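PDB 1VL6: malate oxidoreductase from Thermotoga maritima, which probably catalyses the NAD-dependent oxidative decarboxylation of malate to pyruvate and carbon dioxide, as a malic enzyme. Local coordinates for residues 207-212 / 245-250. Sequence-based numbering, arbitrary orientation.
Sequences IVKFLL and ARITNP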
loop_
_atom_site.group_PDB
_atom_site.type_symbol
_atom_site.label_atom_id
_atom_site.label_comp_id
_atom_site.label_asym_id
_atom_site.label_seq_id
_atom_site.Cartn_x
_atom_site.Cartn_y
_atom_site.Cartn_z
ATOM N N ILE A 207 -11.513 15.940 -33.065
ATOM C CA ILE A 207 -12.854 15.390 -33.319
ATOM C C ILE A 207 -13.164 15.497 -34.815
ATOM O O ILE A 207 -13.657 14.553 -35.447
ATOM C CB ILE A 207 -13.927 16.131 -32.502
ATOM C CG1 ILE A 207 -13.851 15.713 -31.027
ATOM C CG2 ILE A 207 -15.299 15.831 -33.042
ATOM C CD1 ILE A 207 -14.423 16.758 -30.062
ATOM N N VAL A 208 -12.851 16.641 -35.400
ATOM C CA VAL A 208 -13.089 16.805 -36.832
ATOM C C VAL A 208 -12.355 15.727 -37.615
ATOM O O VAL A 208 -12.929 15.069 -38.468
ATOM C CB VAL A 208 -12.621 18.180 -37.292
ATOM C CG1 VAL A 208 -12.646 18.295 -38.847
ATOM C CG2 VAL A 208 -13.464 19.250 -36.635
ATOM N N LYS A 209 -11.079 15.553 -37.331
ATOM C CA LYS A 209 -10.277 14.582 -38.068
ATOM C C LYS A 209 -10.735 13.118 -37.866
ATOM O O LYS A 209 -10.701 12.336 -38.793
ATOM C CB LYS A 209 -8.789 14.730 -37.691
ATOM C CG LYS A 209 -8.119 15.894 -38.371
ATOM C CD LYS A 209 -6.672 15.950 -38.010
ATOM C CE LYS A 209 -5.922 16.986 -38.814
ATOM N NZ LYS A 209 -4.513 16.901 -38.404
ATOM N N PHE A 210 -11.147 12.751 -36.660
ATOM C CA PHE A 210 -11.674 11.405 -36.433
ATOM C C PHE A 210 -12.945 11.192 -37.194
ATOM O O PHE A 210 -13.105 10.125 -37.774
ATOM C CB PHE A 210 -11.961 11.114 -34.949
ATOM C CG PHE A 210 -10.799 10.552 -34.190
ATOM C CD1 PHE A 210 -9.678 11.318 -33.939
ATOM C CD2 PHE A 210 -10.824 9.260 -33.721
ATOM C CE1 PHE A 210 -8.610 10.804 -33.243
ATOM C CE2 PHE A 210 -9.776 8.763 -33.017
ATOM C CZ PHE A 210 -8.663 9.531 -32.780
ATOM N N LEU A 211 -13.860 12.168 -37.171
ATOM C CA LEU A 211 -15.116 12.001 -37.913
ATOM C C LEU A 211 -14.834 11.807 -39.396
ATOM O O LEU A 211 -15.453 10.956 -40.054
ATOM C CB LEU A 211 -16.074 13.170 -37.701
ATOM C CG LEU A 211 -16.582 13.360 -36.267
ATOM C CD1 LEU A 211 -17.302 14.703 -36.122
ATOM C CD2 LEU A 211 -17.477 12.234 -35.847
ATOM N N LEU A 212 -13.882 12.567 -39.923
ATOM C CA LEU A 212 -13.554 12.391 -41.331
ATOM C C LEU A 212 -12.993 11.014 -41.575
ATOM O O LEU A 212 -13.458 10.367 -42.443
ATOM C CB LEU A 212 -12.619 13.460 -41.855
ATOM C CG LEU A 212 -13.193 14.894 -41.846
ATOM C CD1 LEU A 212 -12.073 15.958 -41.955
ATOM C CD2 LEU A 212 -14.278 15.141 -42.898
ATOM N N ALA A 245 -10.435 24.135 -42.193
ATOM C CA ALA A 245 -11.306 24.706 -43.206
ATOM C C ALA A 245 -11.092 23.983 -44.541
ATOM O O ALA A 245 -12.006 23.859 -45.355
ATOM C CB ALA A 245 -11.039 26.201 -43.377
ATOM N N ARG A 246 -9.868 23.543 -44.786
ATOM C CA ARG A 246 -9.566 22.926 -46.073
ATOM C C ARG A 246 -10.079 21.502 -46.231
ATOM O O ARG A 246 -10.222 21.022 -47.333
ATOM C CB ARG A 246 -8.084 22.937 -46.320
ATOM C CG ARG A 246 -7.634 24.294 -46.669
ATOM C CD ARG A 246 -6.189 24.494 -46.426
ATOM N NE ARG A 246 -5.746 25.610 -47.232
ATOM C CZ ARG A 246 -4.707 26.346 -46.951
ATOM N NH1 ARG A 246 -3.977 26.089 -45.880
ATOM N NH2 ARG A 246 -4.394 27.344 -47.747
ATOM N N ILE A 247 -10.369 20.830 -45.130
ATOM C CA ILE A 247 -10.873 19.477 -45.237
ATOM C C ILE A 247 -12.304 19.395 -44.788
ATOM O O ILE A 247 -12.796 18.299 -44.570
ATOM C CB ILE A 247 -10.015 18.477 -44.415
ATOM C CG1 ILE A 247 -9.866 18.962 -42.951
ATOM C CG2 ILE A 247 -8.690 18.245 -45.124
ATOM C CD1 ILE A 247 -9.150 18.003 -42.039
ATOM N N THR A 248 -12.992 20.533 -44.692
ATOM C CA THR A 248 -14.383 20.545 -44.162
ATOM C C THR A 248 -15.305 21.341 -45.039
ATOM O O THR A 248 -14.904 21.871 -46.037
ATOM C CB THR A 248 -14.476 21.111 -42.744
ATOM O OG1 THR A 248 -13.709 22.304 -42.664
ATOM C CG2 THR A 248 -13.875 20.146 -41.745
ATOM N N ASN A 249 -16.561 21.374 -44.658
ATOM C CA ASN A 249 -17.556 22.231 -45.265
ATOM C C ASN A 249 -17.670 22.107 -46.775
ATOM O O ASN A 249 -17.444 23.076 -47.513
ATOM C CB ASN A 249 -17.279 23.645 -44.836
ATOM C CG ASN A 249 -18.396 24.555 -45.157
ATOM O OD1 ASN A 249 -19.544 24.120 -45.387
ATOM N ND2 ASN A 249 -18.098 25.836 -45.168
ATOM N N PRO A 250 -18.028 20.919 -47.239
ATOM C CA PRO A 250 -18.155 20.645 -48.681
ATOM C C PRO A 250 -19.152 21.525 -49.422
ATOM O O PRO A 250 -18.860 21.922 -50.569
ATOM C CB PRO A 250 -18.606 19.186 -48.741
ATOM C CG PRO A 250 -19.004 18.816 -47.331
ATOM C CD PRO A 250 -18.283 19.724 -46.430
#
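Leu212 brings both its methyls to the carbonyl oxygen of the peptide group between Ile247 and Thr248, the flat group that meets the other segment here. Both approach from the same side of the peptide plane: Leu212 CD1 stands well off it, over that face, 3.6 Å from Ile247 O, while Leu212 CD2 lies much nearer the plane at the oxygen end, 3.9 Å from the same atom. CD1 does double duty, because it also touches Ile247 CD1 at 3.6 Å, the two side chains meeting at a slant. What brings Ile247 there is its first torsion: CG1 lies between the backbone N and the carbonyl carbon (chi1 53°), and from it the chain runs out extended to CD1. Alongside, the CG methylene of Lys209 is a looser neighbour, 4.4 Å from Ile247 CD1.

One turn earlier on helix 202-214, Val208 points CG1 at Thr248 CG2, 3.7 Å away, the two side chains crossing almost perpendicularly. A GxGxxG-type pattern (Gly199, Gly201, Gly204) runs through the turn after strand 194-198 into the start of this helix, consistent with the first beta-alpha-beta unit of a Rossmann-type NAD-binding domain; strand 218-223 completes it. Val208 and Leu212 both reach Val219 on that strand, and a backbone hydrogen bond from Asn249 to Val219 ties the loop after helix 239-246 to it.

No hydrogen bond links the two segments directly. Thr248 OG1 turns back to Ile244 O in helix 239-246, while Lys209 NZ makes a salt bridge with Glu243 and a hydrogen bond with Tyr205 OH.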